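Local coordinates for protein putative TetR-family transcriptional regulator (Streptomyces coelicolor, PDB 2HXO) that probably binds operator DNA through a helix-turn-helix motif and regulates transcription as a member of the TetR family, at residues Ala24-Leu29 against Glu103-Leu108. Numbering follows the deposited sequence.
Sequences AAVELL and EAHPWL
The indole of Trp107 lies between Leu29 on one face and the CB of its near neighbour His105 on the other. Over the five-membered ring, Leu29 CB makes a CH-pi contact, 3.5 Å from the centroid and only 10° off the ring normal, while the leucine CD1 reaches along the same face to the six-membered ring, 3.7 Å from Trp107 CZ3. The two side chains cross at about a right angle. Val26 approaches the indole differently, at its edge, where its CG1 stands 4.2 Å from Trp107 CZ2. That same methyl meets the imidazole obliquely, 3.7 Å from His105 CE1; with CG1 anti to the backbone N (chi1 174°), it extends into the corner between the two rings. At the edge of the imidazole, in its plane, sits Trp107 NE1.

The polar rims of both rings turn to one acceptor, since Trp107 NE1 and His105 ND1 each form a hydrogen bond with Asp30 OD2, one residue beyond Leu29. Thr68 and Val71 of helix 60-76 also touch this aromatic pair, Thr68 at the tryptophan and Val71 at the histidine. An alanine in place of Trp107 would probably open a gap beneath Leu29 and leave the Asp30 carboxylate with His105 as the remaining one of these two ring donors.

The contact joins helix 18-31, probably part of the N-terminal DNA-binding domain as in other TetR-family regulators, to the turn between helices 87-104 and 107-118 of the C-terminal domain, which in relatives typically binds the inducer. The chemistry is mixed: aliphatic groups pack on aromatic rings, while the adjacent carboxylate probably helps to hold both rings in their rotation and, if ionised, might ease protonation of the imidazole.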
ATOM      1  N   ALA A  24       0.953  25.544   9.406  1.00 56.73           N
ATOM      2  CA  ALA A  24      -0.379  25.608   9.995  1.00 56.08           C
ATOM      3  C   ALA A  24      -1.264  24.453   9.538  1.00 55.95           C
ATOM      4  O   ALA A  24      -1.943  23.825  10.346  1.00 56.62           O
ATOM      5  CB  ALA A  24      -1.039  26.937   9.649  1.00 55.03           C
ATOM      6  N   ALA A  25      -1.260  24.177   8.239  1.00 56.05           N
ATOM      7  CA  ALA A  25      -2.071  23.094   7.697  1.00 56.21           C
ATOM      8  C   ALA A  25      -1.626  21.739   8.269  1.00 56.39           C
ATOM      9  O   ALA A  25      -2.457  20.874   8.567  1.00 55.94           O
ATOM     10  CB  ALA A  25      -1.978  23.087   6.172  1.00 55.65           C
ATOM     11  N   VAL A  26      -0.317  21.558   8.422  1.00 55.99           N
ATOM     12  CA  VAL A  26       0.216  20.319   8.976  1.00 56.60           C
ATOM     13  C   VAL A  26      -0.307  20.121  10.411  1.00 57.82           C
ATOM     14  O   VAL A  26      -0.823  19.051  10.751  1.00 57.64           O
ATOM     15  CB  VAL A  26       1.769  20.333   8.991  1.00 56.29           C
ATOM     16  CG1 VAL A  26       2.296  19.087   9.709  1.00 55.77           C
ATOM     17  CG2 VAL A  26       2.304  20.387   7.564  1.00 55.20           C
ATOM     18  N   GLU A  27      -0.178  21.154  11.239  1.00 58.59           N
ATOM     19  CA  GLU A  27      -0.643  21.099  12.623  1.00 60.56           C
ATOM     20  C   GLU A  27      -2.111  20.702  12.650  1.00 60.49           C
ATOM     21  O   GLU A  27      -2.527  19.852  13.436  1.00 60.39           O
ATOM     22  CB  GLU A  27      -0.478  22.463  13.299  1.00 62.34           C
ATOM     23  CG  GLU A  27       0.942  22.994  13.295  1.00 65.78           C
ATOM     24  CD  GLU A  27       1.041  24.395  13.864  1.00 67.98           C
ATOM     25  OE1 GLU A  27       0.349  25.305  13.350  1.00 69.51           O
ATOM     26  OE2 GLU A  27       1.814  24.588  14.827  1.00 69.98           O
ATOM     27  N   LEU A  28      -2.893  21.330  11.783  1.00 60.37           N
ATOM     28  CA  LEU A  28      -4.313  21.036  11.697  1.00 60.85           C
ATOM     29  C   LEU A  28      -4.529  19.608  11.215  1.00 60.94           C
ATOM     30  O   LEU A  28      -5.359  18.885  11.758  1.00 61.69           O
ATOM     31  CB  LEU A  28      -5.004  22.020  10.743  1.00 61.34           C
ATOM     32  CG  LEU A  28      -5.070  23.481  11.213  1.00 61.83           C
ATOM     33  CD1 LEU A  28      -5.664  24.355  10.110  1.00 61.86           C
ATOM     34  CD2 LEU A  28      -5.913  23.570  12.486  1.00 61.53           C
ATOM     35  N   LEU A  29      -3.779  19.200  10.196  1.00 60.67           N
ATOM     36  CA  LEU A  29      -3.920  17.850   9.668  1.00 60.58           C
ATOM     37  C   LEU A  29      -3.609  16.817  10.747  1.00 60.06           C
ATOM     38  O   LEU A  29      -4.223  15.748  10.788  1.00 59.73           O
ATOM     39  CB  LEU A  29      -2.996  17.652   8.458  1.00 60.04           C
ATOM     40  CG  LEU A  29      -3.482  18.261   7.133  1.00 59.38           C
ATOM     41  CD1 LEU A  29      -2.404  18.128   6.076  1.00 57.97           C
ATOM     42  CD2 LEU A  29      -4.754  17.566   6.678  1.00 58.24           C
ATOM     43  N   GLU A 103       4.178   7.753  10.111  1.00 52.20           N
ATOM     44  CA  GLU A 103       3.925   7.299  11.466  1.00 53.48           C
ATOM     45  C   GLU A 103       3.656   8.518  12.345  1.00 54.07           C
ATOM     46  O   GLU A 103       2.805   8.483  13.245  1.00 53.42           O
ATOM     47  CB  GLU A 103       5.142   6.514  11.962  1.00 56.16           C
ATOM     48  CG  GLU A 103       5.102   6.084  13.411  1.00 59.55           C
ATOM     49  CD  GLU A 103       5.911   4.814  13.642  1.00 62.50           C
ATOM     50  OE1 GLU A 103       5.380   3.717  13.347  1.00 62.67           O
ATOM     51  OE2 GLU A 103       7.078   4.910  14.099  1.00 63.32           O
ATOM     52  N   ALA A 104       4.376   9.599  12.071  1.00 53.07           N
ATOM     53  CA  ALA A 104       4.208  10.834  12.825  1.00 52.88           C
ATOM     54  C   ALA A 104       2.993  11.612  12.313  1.00 53.75           C
ATOM     55  O   ALA A 104       2.380  12.388  13.054  1.00 55.24           O
ATOM     56  CB  ALA A 104       5.464  11.690  12.708  1.00 51.57           C
ATOM     57  N   HIS A 105       2.647  11.397  11.047  1.00 53.64           N
ATOM     58  CA  HIS A 105       1.514  12.072  10.421  1.00 52.41           C
ATOM     59  C   HIS A 105       0.626  11.050   9.704  1.00 53.50           C
ATOM     60  O   HIS A 105       0.820  10.762   8.523  1.00 53.59           O
ATOM     61  CB  HIS A 105       2.012  13.108   9.410  1.00 51.94           C
ATOM     62  CG  HIS A 105       2.928  14.146   9.988  1.00 51.69           C
ATOM     63  ND1 HIS A 105       2.714  15.445  10.304  1.00 52.50           N
ATOM     64  CD2 HIS A 105       4.256  13.904  10.261  1.00 53.31           C
ATOM     65  CE1 HIS A 105       3.910  15.960  10.751  1.00 51.21           C
ATOM     66  NE2 HIS A 105       4.824  15.009  10.715  1.00 52.89           N
ATOM     67  N   PRO A 106      -0.366  10.498  10.414  1.00 54.37           N
ATOM     68  CA  PRO A 106      -1.305   9.499   9.888  1.00 54.44           C
ATOM     69  C   PRO A 106      -1.943   9.854   8.555  1.00 53.88           C
ATOM     70  O   PRO A 106      -2.120   8.997   7.685  1.00 54.28           O
ATOM     71  CB  PRO A 106      -2.337   9.379  11.006  1.00 55.21           C
ATOM     72  CG  PRO A 106      -1.506   9.622  12.236  1.00 55.43           C
ATOM     73  CD  PRO A 106      -0.663  10.806  11.824  1.00 54.97           C
ATOM     74  N   TRP A 107      -2.304  11.120   8.405  1.00 53.71           N
ATOM     75  CA  TRP A 107      -2.928  11.592   7.172  1.00 53.41           C
ATOM     76  C   TRP A 107      -2.000  11.466   5.948  1.00 53.44           C
ATOM     77  O   TRP A 107      -2.470  11.391   4.812  1.00 54.23           O
ATOM     78  CB  TRP A 107      -3.347  13.054   7.338  1.00 51.60           C
ATOM     79  CG  TRP A 107      -2.216  13.951   7.784  1.00 49.40           C
ATOM     80  CD1 TRP A 107      -1.868  14.260   9.069  1.00 47.95           C
ATOM     81  CD2 TRP A 107      -1.274  14.632   6.942  1.00 48.56           C
ATOM     82  NE1 TRP A 107      -0.771  15.094   9.082  1.00 46.69           N
ATOM     83  CE2 TRP A 107      -0.385  15.336   7.790  1.00 47.57           C
ATOM     84  CE3 TRP A 107      -1.093  14.714   5.554  1.00 48.11           C
ATOM     85  CZ2 TRP A 107       0.672  16.115   7.293  1.00 47.80           C
ATOM     86  CZ3 TRP A 107      -0.039  15.492   5.058  1.00 46.48           C
ATOM     87  CH2 TRP A 107       0.827  16.181   5.930  1.00 46.68           C
ATOM     88  N   LEU A 108      -0.691  11.431   6.183  1.00 53.17           N
ATOM     89  CA  LEU A 108       0.281  11.351   5.093  1.00 54.03           C
ATOM     90  C   LEU A 108       0.086  10.201   4.109  1.00 54.95           C
ATOM     91  O   LEU A 108       0.186  10.398   2.896  1.00 55.47           O
ATOM     92  CB  LEU A 108       1.709  11.286   5.647  1.00 52.94           C
ATOM     93  CG  LEU A 108       2.813  11.534   4.612  1.00 52.97           C
ATOM     94  CD1 LEU A 108       2.697  12.959   4.075  1.00 52.42           C
ATOM     95  CD2 LEU A 108       4.181  11.342   5.240  1.00 52.50           C
TER